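Local structure of NADPH-ferredoxin reductase FprA (Mycobacterium tuberculosis, 1LQT) at residues A[37-42]-A[77-82]; A[42-47]-A[421-426]. The protein catalyses FAD-dependent electron transfer between NADPH and ferredoxin, and may supply electrons to cytochrome P450 systems. All blocks are in the same frame, centred on the assembly; numbering follows the deposited sequence. Where two conformers were deposited one is given.

Interaction 1: A[37-42]-A[77-82]; sequences DMLEML and RFFGNV. With FAD (flavin-adenine dinucleotide), chain H.
From D37 to L39 and R77 to F79 the two strands run parallel and bond closely through their backbones: M38 takes R77 O with its N-H and returns its own O to F79 N at 2.8 Å, both donors lying nearly along the C=O axes, and E40 N then binds F79 O. D37, R77, L39 and F79 share one side of the sheet. There R77, bent at chi3 (-60°), forms a side-on salt bridge, NE meeting D37 OD1 from above the carboxylate plane at 2.8 Å and NH2 using the syn lone pair of OD2 at 2.9 Å, while F79 CZ lies over one guanidinium face, toward its rim. R77 alone holds both oxygens, and Y97 OH adds a second hydrogen bond to OD2. L39 CD2 meets F79 CD2 at 3.7 Å. On the other side F78 lies alongside E40, its CE1 3.6 Å from E40 CB. These are neighbouring strands of the Rossmann-type FAD domain, and E40 occupies the acidic position at the end of the second strand that binds the adenosine ribose. Its chain bends at chi2 (59°) and grips both hydroxyls, OE1 receiving FAD O3B and OE2 receiving O2B at 2.7 Å each; the anti lone pair of OE2 also takes L42 N, and with S11 OG on OE1 these bonds fix the carboxylate's rotation. Toward N81 and V82 the bonds become less well directed. V82 N and N81 N reach E40 O and L42 O from above the carbonyl planes, the latter at a C=O...N angle of only 108°. Beside the partly exposed M41 a water bridges M41 O to N81 OD1, while N81 ND2 bonds K416 O.

Interaction 2: A[42-47]-A[421-426]; sequences LPTPWG and AHWQVI. With FAD (flavin-adenine dinucleotide), chain H.
The loop that leads from the second strand of the FAD-binding Rossmann domain to helix 48-51 packs against helix 420-434 near the C terminus, and W423 is the side chain on which it rests. W423 points from the helix toward the loop with chi1 at 147°, away from a staggered value, and lays one indole face under P45. CD of that proline sits over the centre of the six-membered ring, 3.4 Å from its centroid and 17° off the normal, a close CH-pi contact; CG lies over the pyrrole side, 3.7 Å from NE1. At the rim, W423 CZ2 stands 3.7 Å from W46 CH2, the edge of W423 directed at the face of W46 in a T-shaped pair with planes at 78°. P45 CG lies over that same W46 face, wedged in the corner between the two indoles. T44 CG2 approaches W423 CZ3 obliquely at 3.7 Å, and farther along the helix I426 CD1 meets P43 CB at 4.1 Å. G47 closes the loop at the N-cap of helix 48-51, its CA 3.2 Å from FAD O3B. The interface thus rests on close apolar packing, the CH-pi contact and the edge-to-face pair, and it buries P43 O beside W423 CB without a polar partner, a likely cost set against that packing.

In the fold
From the N terminus, the chain enters interaction 1 on strand 34-40 and continues directly through L42 into the loop of interaction 2. Helices 48-51 and 64-71 follow before strand 76-80 returns beside strand 34-40, closing the shorter of the two loops, of 34 residues. Interaction 2 closes only some 370 residues after 42-47, when helix 420-434 comes back to that segment. The two closures therefore cross, sharing L42. F78 joins them in space: its CE1 packs 3.8 Å from P45 CB, and its CE2 lies near W423 CB. Together they tie the six-stranded sheet that holds strands 34-40 and 76-80, and the adenosine end of the cofactor, to the C-terminal helices.

Interaction 1: A[37-42]-A[77-82]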
ATOM      1  N   ASP A  37      22.925   2.858   1.028  1.00 10.49           N
ATOM      2  CA  ASP A  37      22.539   1.793   1.940  1.00 10.38           C
ATOM      3  C   ASP A  37      21.044   1.910   2.158  1.00 10.16           C
ATOM      4  O   ASP A  37      20.542   2.949   2.563  1.00 11.16           O
ATOM      5  CB  ASP A  37      23.245   1.937   3.284  1.00 10.80           C
ATOM      6  CG  ASP A  37      24.706   1.562   3.254  1.00 10.77           C
ATOM      7  OD1 ASP A  37      25.136   0.918   2.282  1.00 11.88           O
ATOM      8  OD2 ASP A  37      25.423   1.905   4.216  1.00 12.61           O
ATOM      9  N   MET A  38      20.338   0.828   1.896  1.00  9.84           N
ATOM     10  CA  MET A  38      18.898   0.756   2.038  1.00  8.95           C
ATOM     11  C   MET A  38      18.555  -0.113   3.218  1.00  8.93           C
ATOM     12  O   MET A  38      18.966  -1.266   3.274  1.00 10.18           O
ATOM     13  CB  MET A  38      18.319   0.195   0.747  1.00  9.99           C
ATOM     14  CG  MET A  38      16.836   0.121   0.743  1.00 10.68           C
ATOM     15  SD  MET A  38      16.162  -0.435  -0.858  1.00 11.57           S
ATOM     16  CE  MET A  38      16.331   0.970  -1.870  1.00 12.60           C
ATOM     17  N   LEU A  39      17.835   0.457   4.178  1.00  8.82           N
ATOM     18  CA  LEU A  39      17.440  -0.200   5.409  1.00  8.92           C
ATOM     19  C   LEU A  39      15.963  -0.469   5.372  1.00  9.29           C
ATOM     20  O   LEU A  39      15.178   0.448   5.217  1.00 11.89           O
ATOM     21  CB  LEU A  39      17.721   0.735   6.603  1.00 10.11           C
ATOM     22  CG  LEU A  39      19.145   1.296   6.682  1.00 14.14           C
ATOM     23  CD1 LEU A  39      19.287   2.040   8.034  1.00 16.15           C
ATOM     24  CD2 LEU A  39      20.209   0.361   6.451  1.00 15.84           C
ATOM     25  N   GLU A  40      15.575  -1.711   5.557  1.00  8.99           N
ATOM     26  CA  GLU A  40      14.194  -2.138   5.405  1.00  8.60           C
ATOM     27  C   GLU A  40      13.746  -2.904   6.630  1.00  7.93           C
ATOM     28  O   GLU A  40      14.411  -3.818   7.096  1.00  8.53           O
ATOM     29  CB  GLU A  40      14.070  -3.015   4.166  1.00  8.60           C
ATOM     30  CG  GLU A  40      12.776  -3.834   4.066  1.00  8.02           C
ATOM     31  CD  GLU A  40      11.510  -2.995   4.064  1.00  8.00           C
ATOM     32  OE1 GLU A  40      11.473  -1.992   3.324  1.00  8.19           O
ATOM     33  OE2 GLU A  40      10.570  -3.367   4.807  1.00  8.38           O
ATOM     34  N   MET A  41      12.572  -2.528   7.109  0.50  8.53           N
ATOM     35  CA  MET A  41      11.929  -3.123   8.268  0.50  8.66           C
ATOM     36  C   MET A  41      11.715  -4.650   8.187  0.50  9.12           C
ATOM     37  O   MET A  41      11.868  -5.357   9.167  0.50  9.10           O
ATOM     38  CB  MET A  41      10.559  -2.424   8.404  0.50  7.81           C
ATOM     39  CG  MET A  41       9.611  -3.101   9.398  0.50  8.93           C
ATOM     40  SD  MET A  41       8.335  -2.007   9.999  0.50  8.34           S
ATOM     41  CE  MET A  41       7.139  -1.866   8.487  0.50  6.95           C
ATOM     42  N   LEU A  42      11.244  -5.077   7.023  1.00  8.80           N
ATOM     43  CA  LEU A  42      10.964  -6.484   6.786  1.00  8.50           C
ATOM     44  C   LEU A  42      12.208  -7.186   6.281  1.00  9.35           C
ATOM     45  O   LEU A  42      13.147  -6.557   5.806  1.00  8.87           O
ATOM     46  CB  LEU A  42       9.858  -6.618   5.727  1.00  8.43           C
ATOM     47  CG  LEU A  42       8.555  -5.927   6.086  1.00  9.01           C
ATOM     48  CD1 LEU A  42       7.543  -6.166   4.981  1.00 10.11           C
ATOM     49  CD2 LEU A  42       7.985  -6.376   7.407  1.00 11.70           C
ATOM     50  N   ARG A  77      23.813  -1.318  -1.087  1.00 11.69           N
ATOM     51  CA  ARG A  77      23.699  -2.395  -0.110  1.00 12.30           C
ATOM     52  C   ARG A  77      22.269  -2.368   0.457  1.00 11.68           C
ATOM     53  O   ARG A  77      21.693  -1.302   0.642  1.00 11.80           O
ATOM     54  CB  ARG A  77      24.692  -2.240   1.032  1.00 12.55           C
ATOM     55  CG  ARG A  77      26.134  -2.262   0.598  1.00 13.47           C
ATOM     56  CD  ARG A  77      27.141  -2.327   1.732  1.00 14.70           C
ATOM     57  NE  ARG A  77      27.027  -1.172   2.623  1.00 13.97           N
ATOM     58  CZ  ARG A  77      27.888  -0.910   3.596  1.00 14.09           C
ATOM     59  NH1 ARG A  77      28.890  -1.733   3.809  1.00 15.58           N
ATOM     60  NH2 ARG A  77      27.738   0.152   4.354  1.00 15.00           N
ATOM     61  N   PHE A  78      21.761  -3.552   0.769  1.00 11.16           N
ATOM     62  CA  PHE A  78      20.478  -3.748   1.426  1.00 10.41           C
ATOM     63  C   PHE A  78      20.664  -4.372   2.799  1.00  9.84           C
ATOM     64  O   PHE A  78      21.422  -5.314   2.955  1.00 11.52           O
ATOM     65  CB  PHE A  78      19.636  -4.694   0.584  1.00 11.42           C
ATOM     66  CG  PHE A  78      18.290  -5.074   1.183  1.00 10.70           C
ATOM     67  CD1 PHE A  78      17.216  -4.215   1.105  1.00 10.62           C
ATOM     68  CD2 PHE A  78      18.083  -6.320   1.755  1.00 11.01           C
ATOM     69  CE1 PHE A  78      15.994  -4.599   1.604  1.00 10.80           C
ATOM     70  CE2 PHE A  78      16.861  -6.701   2.252  1.00 10.63           C
ATOM     71  CZ  PHE A  78      15.808  -5.847   2.187  1.00 10.71           C
ATOM     72  N   PHE A  79      19.954  -3.849   3.777  1.00  9.80           N
ATOM     73  CA  PHE A  79      19.936  -4.380   5.120  1.00 10.18           C
ATOM     74  C   PHE A  79      18.478  -4.502   5.554  1.00  9.60           C
ATOM     75  O   PHE A  79      17.852  -3.522   5.969  1.00 10.48           O
ATOM     76  CB  PHE A  79      20.680  -3.469   6.077  1.00 10.83           C
ATOM     77  CG  PHE A  79      22.124  -3.231   5.716  1.00 11.60           C
ATOM     78  CD1 PHE A  79      23.131  -4.059   6.188  1.00 14.63           C
ATOM     79  CD2 PHE A  79      22.494  -2.172   4.923  1.00 11.21           C
ATOM     80  CE1 PHE A  79      24.466  -3.808   5.903  1.00 15.59           C
ATOM     81  CE2 PHE A  79      23.846  -1.946   4.619  1.00 12.99           C
ATOM     82  CZ  PHE A  79      24.802  -2.771   5.106  1.00 15.17           C
ATOM     83  N   GLY A  80      17.962  -5.711   5.441  1.00  9.59           N
ATOM     84  CA  GLY A  80      16.607  -6.005   5.858  1.00  9.56           C
ATOM     85  C   GLY A  80      16.515  -6.415   7.306  1.00  9.14           C
ATOM     86  O   GLY A  80      17.512  -6.691   7.964  1.00  9.46           O
ATOM     87  N   ASN A  81      15.297  -6.432   7.815  1.00  9.23           N
ATOM     88  CA  ASN A  81      14.998  -6.682   9.231  1.00  9.55           C
ATOM     89  C   ASN A  81      15.622  -5.624  10.128  1.00  9.67           C
ATOM     90  O   ASN A  81      16.002  -5.916  11.246  1.00 10.94           O
ATOM     91  CB  ASN A  81      15.406  -8.101   9.654  1.00 10.10           C
ATOM     92  CG  ASN A  81      14.793  -8.544  10.955  1.00  9.72           C
ATOM     93  OD1 ASN A  81      13.681  -8.156  11.316  1.00 11.36           O
ATOM     94  ND2 ASN A  81      15.519  -9.391  11.674  1.00 11.37           N
ATOM     95  N   VAL A  82      15.733  -4.396   9.623  1.00  9.43           N
ATOM     96  CA  VAL A  82      16.251  -3.259  10.389  1.00 10.27           C
ATOM     97  C   VAL A  82      15.110  -2.258  10.474  1.00 10.18           C
ATOM     98  O   VAL A  82      14.699  -1.668   9.475  1.00  9.80           O
ATOM     99  CB  VAL A  82      17.495  -2.652   9.722  1.00 10.59           C
ATOM    100  CG1 VAL A  82      17.937  -1.400  10.467  1.00 11.89           C
ATOM    101  CG2 VAL A  82      18.607  -3.659   9.683  1.00 11.32           C
TER
HETATM  102  PA  FAD H2457       5.749   1.314   0.216  1.00  8.02           P
HETATM  103  O1A FAD H2457       4.720   1.131   1.258  1.00  8.20           O
HETATM  104  O2A FAD H2457       5.665   0.549  -1.054  1.00  7.84           O
HETATM  105  O5B FAD H2457       7.182   0.985   0.847  1.00  7.94           O
HETATM  106  C5B FAD H2457       7.501   1.433   2.170  1.00  7.87           C
HETATM  107  C4B FAD H2457       8.602   0.514   2.684  1.00  7.90           C
HETATM  108  O4B FAD H2457       9.133   1.116   3.862  1.00  8.01           O
HETATM  109  C3B FAD H2457       8.116  -0.886   3.076  1.00  8.20           C
HETATM  110  O3B FAD H2457       8.934  -1.903   2.545  1.00  8.05           O
HETATM  111  C2B FAD H2457       8.142  -0.836   4.581  1.00  8.02           C
HETATM  112  O2B FAD H2457       8.267  -2.079   5.234  1.00  7.90           O
HETATM  113  C1B FAD H2457       9.322   0.109   4.837  1.00  7.97           C
HETATM  114  N9A FAD H2457       9.325   0.741   6.149  1.00  8.30           N
HETATM  115  C8A FAD H2457       8.270   1.375   6.747  1.00  8.30           C
HETATM  116  N7A FAD H2457       8.593   1.865   7.937  1.00  9.15           N
HETATM  117  C5A FAD H2457       9.911   1.497   8.125  0.50  8.27           C
HETATM  118  C6A FAD H2457      10.788   1.715   9.190  1.00  9.63           C
HETATM  119  N6A FAD H2457      10.478   2.409  10.275  1.00 10.73           N
HETATM  120  N1A FAD H2457      12.050   1.223   9.057  1.00  9.12           N
HETATM  121  C2A FAD H2457      12.397   0.560   7.921  1.00  8.79           C
HETATM  122  N3A FAD H2457      11.610   0.321   6.864  1.00  8.93           N
HETATM  123  C4A FAD H2457      10.375   0.811   7.015  0.50  8.33           C
HETATM  124  N1  FAD H2457       0.087   0.559  -7.678  1.00 10.26           N
HETATM  125  C2  FAD H2457       0.101   0.110  -8.965  1.00 10.74           C
HETATM  126  O2  FAD H2457       0.716   0.702  -9.831  1.00 11.76           O
HETATM  127  N3  FAD H2457      -0.624  -1.027  -9.283  1.00 11.52           N
HETATM  128  C4  FAD H2457      -1.292  -1.788  -8.369  1.00 10.61           C
HETATM  129  O4  FAD H2457      -1.896  -2.828  -8.716  1.00 12.30           O
HETATM  130  C4X FAD H2457      -1.259  -1.349  -7.041  0.50  9.92           C
HETATM  131  N5  FAD H2457      -1.888  -2.072  -6.051  1.00 10.25           N
HETATM  132  C5X FAD H2457      -1.880  -1.609  -4.761  0.50  9.73           C
HETATM  133  C6  FAD H2457      -2.530  -2.310  -3.776  1.00  9.61           C
HETATM  134  C7  FAD H2457      -2.617  -1.846  -2.475  1.00  9.98           C
HETATM  135  C7M FAD H2457      -3.324  -2.658  -1.425  1.00 10.88           C
HETATM  136  C8  FAD H2457      -1.985  -0.637  -2.161  1.00  9.28           C
HETATM  137  C8M FAD H2457      -2.065  -0.071  -0.770  1.00 10.11           C
HETATM  138  C9  FAD H2457      -1.301   0.077  -3.143  1.00  9.60           C
HETATM  139  C9A FAD H2457      -1.238  -0.393  -4.448  1.00  9.46           C
HETATM  140  N10 FAD H2457      -0.576   0.319  -5.454  1.00  9.41           N
HETATM  141  C10 FAD H2457      -0.564  -0.166  -6.739  1.00  9.50           C
HETATM  142  C1' FAD H2457       0.168   1.579  -5.168  1.00  9.49           C
HETATM  143  C2' FAD H2457       1.615   1.294  -4.769  1.00  9.15           C
HETATM  144  O2' FAD H2457       1.613   0.253  -3.824  1.00  9.52           O
HETATM  145  C3' FAD H2457       2.245   2.564  -4.164  1.00  8.77           C
HETATM  146  O3' FAD H2457       2.281   3.616  -5.123  1.00  9.65           O
HETATM  147  C4' FAD H2457       3.706   2.428  -3.737  1.00  8.31           C
HETATM  148  O4' FAD H2457       3.984   1.125  -3.232  1.00  8.62           O
HETATM  149  C5' FAD H2457       4.055   3.480  -2.683  1.00  8.25           C
HETATM  150  O5' FAD H2457       5.477   3.391  -2.524  1.00  7.96           O
HETATM  151  P   FAD H2457       6.267   3.854  -1.229  1.00  8.33           P
HETATM  152  O1P FAD H2457       7.684   3.584  -1.561  1.00  8.04           O
HETATM  153  O2P FAD H2457       5.905   5.233  -0.782  1.00  8.59           O
HETATM  154  O3P FAD H2457       5.775   2.911  -0.052  1.00  7.88           O
HETATM  155  O   HOH W   1      11.153  -7.664  10.257  1.00 12.53           O

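Interaction 2: A[42-47]-A[421-426]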
ATOM      1  N   LEU A  42      11.244  -5.077   7.023  1.00  8.80           N
ATOM      2  CA  LEU A  42      10.964  -6.484   6.786  1.00  8.50           C
ATOM      3  C   LEU A  42      12.208  -7.186   6.281  1.00  9.35           C
ATOM      4  O   LEU A  42      13.147  -6.557   5.806  1.00  8.87           O
ATOM      5  CB  LEU A  42       9.858  -6.618   5.727  1.00  8.43           C
ATOM      6  CG  LEU A  42       8.555  -5.927   6.086  1.00  9.01           C
ATOM      7  CD1 LEU A  42       7.543  -6.166   4.981  1.00 10.11           C
ATOM      8  CD2 LEU A  42       7.985  -6.376   7.407  1.00 11.70           C
ATOM      9  N   PRO A  43      12.238  -8.513   6.327  1.00  9.07           N
ATOM     10  CA  PRO A  43      13.346  -9.241   5.713  1.00  9.38           C
ATOM     11  C   PRO A  43      13.384  -9.130   4.191  1.00  9.03           C
ATOM     12  O   PRO A  43      14.407  -9.422   3.576  1.00 10.47           O
ATOM     13  CB  PRO A  43      13.084 -10.698   6.140  1.00  9.91           C
ATOM     14  CG  PRO A  43      12.319 -10.552   7.400  1.00 10.51           C
ATOM     15  CD  PRO A  43      11.405  -9.403   7.152  1.00  9.44           C
ATOM     16  N   THR A  44      12.253  -8.757   3.605  1.00  9.04           N
ATOM     17  CA  THR A  44      12.052  -8.756   2.172  1.00  8.83           C
ATOM     18  C   THR A  44      11.895  -7.332   1.656  1.00  8.80           C
ATOM     19  O   THR A  44      11.219  -6.543   2.302  1.00  8.36           O
ATOM     20  CB  THR A  44      10.789  -9.554   1.818  1.00  8.41           C
ATOM     21  OG1 THR A  44       9.651  -8.938   2.457  1.00  8.65           O
ATOM     22  CG2 THR A  44      10.835 -10.985   2.325  1.00  9.37           C
ATOM     23  N   PRO A  45      12.454  -7.039   0.486  1.00  8.34           N
ATOM     24  CA  PRO A  45      12.312  -5.721  -0.132  1.00  8.13           C
ATOM     25  C   PRO A  45      11.006  -5.612  -0.900  1.00  8.32           C
ATOM     26  O   PRO A  45      10.211  -6.552  -0.996  1.00  8.92           O
ATOM     27  CB  PRO A  45      13.505  -5.678  -1.087  1.00  8.67           C
ATOM     28  CG  PRO A  45      13.593  -7.125  -1.569  1.00  8.52           C
ATOM     29  CD  PRO A  45      13.290  -7.928  -0.338  1.00  8.74           C
ATOM     30  N   TRP A  46      10.813  -4.410  -1.440  1.00  8.10           N
ATOM     31  CA  TRP A  46       9.822  -4.068  -2.464  1.00  8.20           C
ATOM     32  C   TRP A  46       8.536  -3.436  -1.943  1.00  7.96           C
ATOM     33  O   TRP A  46       7.701  -3.004  -2.720  1.00  8.54           O
ATOM     34  CB  TRP A  46       9.537  -5.193  -3.468  1.00  8.93           C
ATOM     35  CG  TRP A  46      10.796  -5.768  -4.118  1.00  9.90           C
ATOM     36  CD1 TRP A  46      12.051  -5.172  -4.236  1.00 10.02           C
ATOM     37  CD2 TRP A  46      10.900  -7.023  -4.758  1.00 10.92           C
ATOM     38  NE1 TRP A  46      12.911  -6.021  -4.869  1.00 10.83           N
ATOM     39  CE2 TRP A  46      12.239  -7.176  -5.180  1.00 10.29           C
ATOM     40  CE3 TRP A  46      10.009  -8.070  -4.992  1.00 11.03           C
ATOM     41  CZ2 TRP A  46      12.684  -8.320  -5.863  1.00 10.83           C
ATOM     42  CZ3 TRP A  46      10.450  -9.187  -5.662  1.00 10.92           C
ATOM     43  CH2 TRP A  46      11.778  -9.317  -6.064  1.00 11.84           C
ATOM     44  N   GLY A  47       8.383  -3.361  -0.634  1.00  8.04           N
ATOM     45  CA  GLY A  47       7.249  -2.680  -0.050  1.00  8.00           C
ATOM     46  C   GLY A  47       5.952  -3.235  -0.570  1.00  7.64           C
ATOM     47  O   GLY A  47       5.736  -4.446  -0.639  1.00  7.49           O
ATOM     48  N   ALA A 421      22.254 -10.887  -0.276  1.00 12.08           N
ATOM     49  CA  ALA A 421      22.474 -12.284  -0.585  1.00 12.20           C
ATOM     50  C   ALA A 421      21.518 -13.194   0.170  1.00 11.70           C
ATOM     51  O   ALA A 421      21.074 -14.203  -0.364  1.00 13.07           O
ATOM     52  CB  ALA A 421      23.930 -12.667  -0.274  1.00 14.35           C
ATOM     53  N   HIS A 422      21.178 -12.845   1.396  1.00 11.28           N
ATOM     54  CA  HIS A 422      20.241 -13.642   2.164  1.00 10.95           C
ATOM     55  C   HIS A 422      18.792 -13.427   1.775  1.00 10.42           C
ATOM     56  O   HIS A 422      18.004 -14.368   1.807  1.00 10.17           O
ATOM     57  CB  HIS A 422      20.515 -13.466   3.614  1.00 12.05           C
ATOM     58  CG  HIS A 422      21.824 -14.094   3.972  1.00 14.67           C
ATOM     59  ND1 HIS A 422      21.943 -15.386   4.409  1.00 19.88           N
ATOM     60  CD2 HIS A 422      23.086 -13.688   3.703  1.00 19.31           C
ATOM     61  CE1 HIS A 422      23.221 -15.671   4.604  1.00 17.52           C
ATOM     62  NE2 HIS A 422      23.937 -14.672   4.142  1.00 22.00           N
ATOM     63  N   TRP A 423      18.428 -12.211   1.381  1.00  9.97           N
ATOM     64  CA  TRP A 423      17.127 -12.030   0.749  1.00  9.37           C
ATOM     65  C   TRP A 423      17.049 -12.916  -0.486  1.00  9.05           C
ATOM     66  O   TRP A 423      16.005 -13.520  -0.733  1.00  8.86           O
ATOM     67  CB  TRP A 423      16.906 -10.552   0.378  1.00  9.70           C
ATOM     68  CG  TRP A 423      16.075 -10.393  -0.872  1.00  9.50           C
ATOM     69  CD1 TRP A 423      16.515  -9.900  -2.029  1.00 10.16           C
ATOM     70  CD2 TRP A 423      14.727 -10.796  -1.089  1.00  9.19           C
ATOM     71  NE1 TRP A 423      15.532  -9.948  -2.982  1.00 10.31           N
ATOM     72  CE2 TRP A 423      14.424 -10.518  -2.428  1.00  9.77           C
ATOM     73  CE3 TRP A 423      13.738 -11.401  -0.297  1.00  9.43           C
ATOM     74  CZ2 TRP A 423      13.181 -10.775  -2.987  1.00 10.56           C
ATOM     75  CZ3 TRP A 423      12.495 -11.684  -0.868  1.00 10.45           C
ATOM     76  CH2 TRP A 423      12.240 -11.386  -2.206  1.00 10.52           C
ATOM     77  N   GLN A 424      18.110 -13.015  -1.274  1.00  9.51           N
ATOM     78  CA  GLN A 424      18.045 -13.834  -2.481  1.00  9.51           C
ATOM     79  C   GLN A 424      17.752 -15.288  -2.162  1.00  9.62           C
ATOM     80  O   GLN A 424      17.116 -15.979  -2.953  1.00  9.82           O
ATOM     81  CB  GLN A 424      19.312 -13.651  -3.314  1.00 10.70           C
ATOM     82  CG  GLN A 424      19.391 -12.261  -3.943  1.00 11.33           C
ATOM     83  CD  GLN A 424      20.710 -11.959  -4.580  1.00 14.32           C
ATOM     84  OE1 GLN A 424      21.465 -12.832  -4.898  1.00 19.97           O
ATOM     85  NE2 GLN A 424      20.983 -10.703  -4.800  1.00 18.59           N
ATOM     86  N   VAL A 425      18.208 -15.763  -1.016  1.00  9.17           N
ATOM     87  CA  VAL A 425      17.886 -17.118  -0.553  1.00  9.40           C
ATOM     88  C   VAL A 425      16.405 -17.219  -0.205  1.00  8.94           C
ATOM     89  O   VAL A 425      15.747 -18.163  -0.638  1.00  8.85           O
ATOM     90  CB  VAL A 425      18.770 -17.520   0.648  1.00  9.85           C
ATOM     91  CG1 VAL A 425      18.409 -18.888   1.163  1.00  9.86           C
ATOM     92  CG2 VAL A 425      20.244 -17.472   0.257  1.00 10.35           C
ATOM     93  N   ILE A 426      15.870 -16.285   0.567  1.00  8.83           N
ATOM     94  CA  ILE A 426      14.434 -16.249   0.825  1.00  8.54           C
ATOM     95  C   ILE A 426      13.653 -16.290  -0.486  1.00  8.44           C
ATOM     96  O   ILE A 426      12.712 -17.050  -0.634  1.00  8.49           O
ATOM     97  CB  ILE A 426      14.051 -15.000   1.631  1.00  9.10           C
ATOM     98  CG1 ILE A 426      14.595 -15.091   3.068  1.00  9.83           C
ATOM     99  CG2 ILE A 426      12.529 -14.797   1.643  1.00  9.16           C
ATOM    100  CD1 ILE A 426      14.496 -13.787   3.860  1.00  9.93           C
TER
HETATM  101  PA  FAD H2457       5.749   1.314   0.216  1.00  8.02           P
HETATM  102  O1A FAD H2457       4.720   1.131   1.258  1.00  8.20           O
HETATM  103  O2A FAD H2457       5.665   0.549  -1.054  1.00  7.84           O
HETATM  104  O5B FAD H2457       7.182   0.985   0.847  1.00  7.94           O
HETATM  105  C5B FAD H2457       7.501   1.433   2.170  1.00  7.87           C
HETATM  106  C4B FAD H2457       8.602   0.514   2.684  1.00  7.90           C
HETATM  107  O4B FAD H2457       9.133   1.116   3.862  1.00  8.01           O
HETATM  108  C3B FAD H2457       8.116  -0.886   3.076  1.00  8.20           C
HETATM  109  O3B FAD H2457       8.934  -1.903   2.545  1.00  8.05           O
HETATM  110  C2B FAD H2457       8.142  -0.836   4.581  1.00  8.02           C
HETATM  111  O2B FAD H2457       8.267  -2.079   5.234  1.00  7.90           O
HETATM  112  C1B FAD H2457       9.322   0.109   4.837  1.00  7.97           C
HETATM  113  N9A FAD H2457       9.325   0.741   6.149  1.00  8.30           N
HETATM  114  C8A FAD H2457       8.270   1.375   6.747  1.00  8.30           C
HETATM  115  N7A FAD H2457       8.593   1.865   7.937  1.00  9.15           N
HETATM  116  C5A FAD H2457       9.911   1.497   8.125  0.50  8.27           C
HETATM  117  C6A FAD H2457      10.788   1.715   9.190  1.00  9.63           C
HETATM  118  N6A FAD H2457      10.478   2.409  10.275  1.00 10.73           N
HETATM  119  N1A FAD H2457      12.050   1.223   9.057  1.00  9.12           N
HETATM  120  C2A FAD H2457      12.397   0.560   7.921  1.00  8.79           C
HETATM  121  N3A FAD H2457      11.610   0.321   6.864  1.00  8.93           N
HETATM  122  C4A FAD H2457      10.375   0.811   7.015  0.50  8.33           C
HETATM  123  N1  FAD H2457       0.087   0.559  -7.678  1.00 10.26           N
HETATM  124  C2  FAD H2457       0.101   0.110  -8.965  1.00 10.74           C
HETATM  125  O2  FAD H2457       0.716   0.702  -9.831  1.00 11.76           O
HETATM  126  N3  FAD H2457      -0.624  -1.027  -9.283  1.00 11.52           N
HETATM  127  C4  FAD H2457      -1.292  -1.788  -8.369  1.00 10.61           C
HETATM  128  O4  FAD H2457      -1.896  -2.828  -8.716  1.00 12.30           O
HETATM  129  C4X FAD H2457      -1.259  -1.349  -7.041  0.50  9.92           C
HETATM  130  N5  FAD H2457      -1.888  -2.072  -6.051  1.00 10.25           N
HETATM  131  C5X FAD H2457      -1.880  -1.609  -4.761  0.50  9.73           C
HETATM  132  C6  FAD H2457      -2.530  -2.310  -3.776  1.00  9.61           C
HETATM  133  C7  FAD H2457      -2.617  -1.846  -2.475  1.00  9.98           C
HETATM  134  C7M FAD H2457      -3.324  -2.658  -1.425  1.00 10.88           C
HETATM  135  C8  FAD H2457      -1.985  -0.637  -2.161  1.00  9.28           C
HETATM  136  C8M FAD H2457      -2.065  -0.071  -0.770  1.00 10.11           C
HETATM  137  C9  FAD H2457      -1.301   0.077  -3.143  1.00  9.60           C
HETATM  138  C9A FAD H2457      -1.238  -0.393  -4.448  1.00  9.46           C
HETATM  139  N10 FAD H2457      -0.576   0.319  -5.454  1.00  9.41           N
HETATM  140  C10 FAD H2457      -0.564  -0.166  -6.739  1.00  9.50           C
HETATM  141  C1' FAD H2457       0.168   1.579  -5.168  1.00  9.49           C
HETATM  142  C2' FAD H2457       1.615   1.294  -4.769  1.00  9.15           C
HETATM  143  O2' FAD H2457       1.613   0.253  -3.824  1.00  9.52           O
HETATM  144  C3' FAD H2457       2.245   2.564  -4.164  1.00  8.77           C
HETATM  145  O3' FAD H2457       2.281   3.616  -5.123  1.00  9.65           O
HETATM  146  C4' FAD H2457       3.706   2.428  -3.737  1.00  8.31           C
HETATM  147  O4' FAD H2457       3.984   1.125  -3.232  1.00  8.62           O
HETATM  148  C5' FAD H2457       4.055   3.480  -2.683  1.00  8.25           C
HETATM  149  O5' FAD H2457       5.477   3.391  -2.524  1.00  7.96           O
HETATM  150  P   FAD H2457       6.267   3.854  -1.229  1.00  8.33           P
HETATM  151  O1P FAD H2457       7.684   3.584  -1.561  1.00  8.04           O
HETATM  152  O2P FAD H2457       5.905   5.233  -0.782  1.00  8.59           O
HETATM  153  O3P FAD H2457       5.775   2.911  -0.052  1.00  7.88           O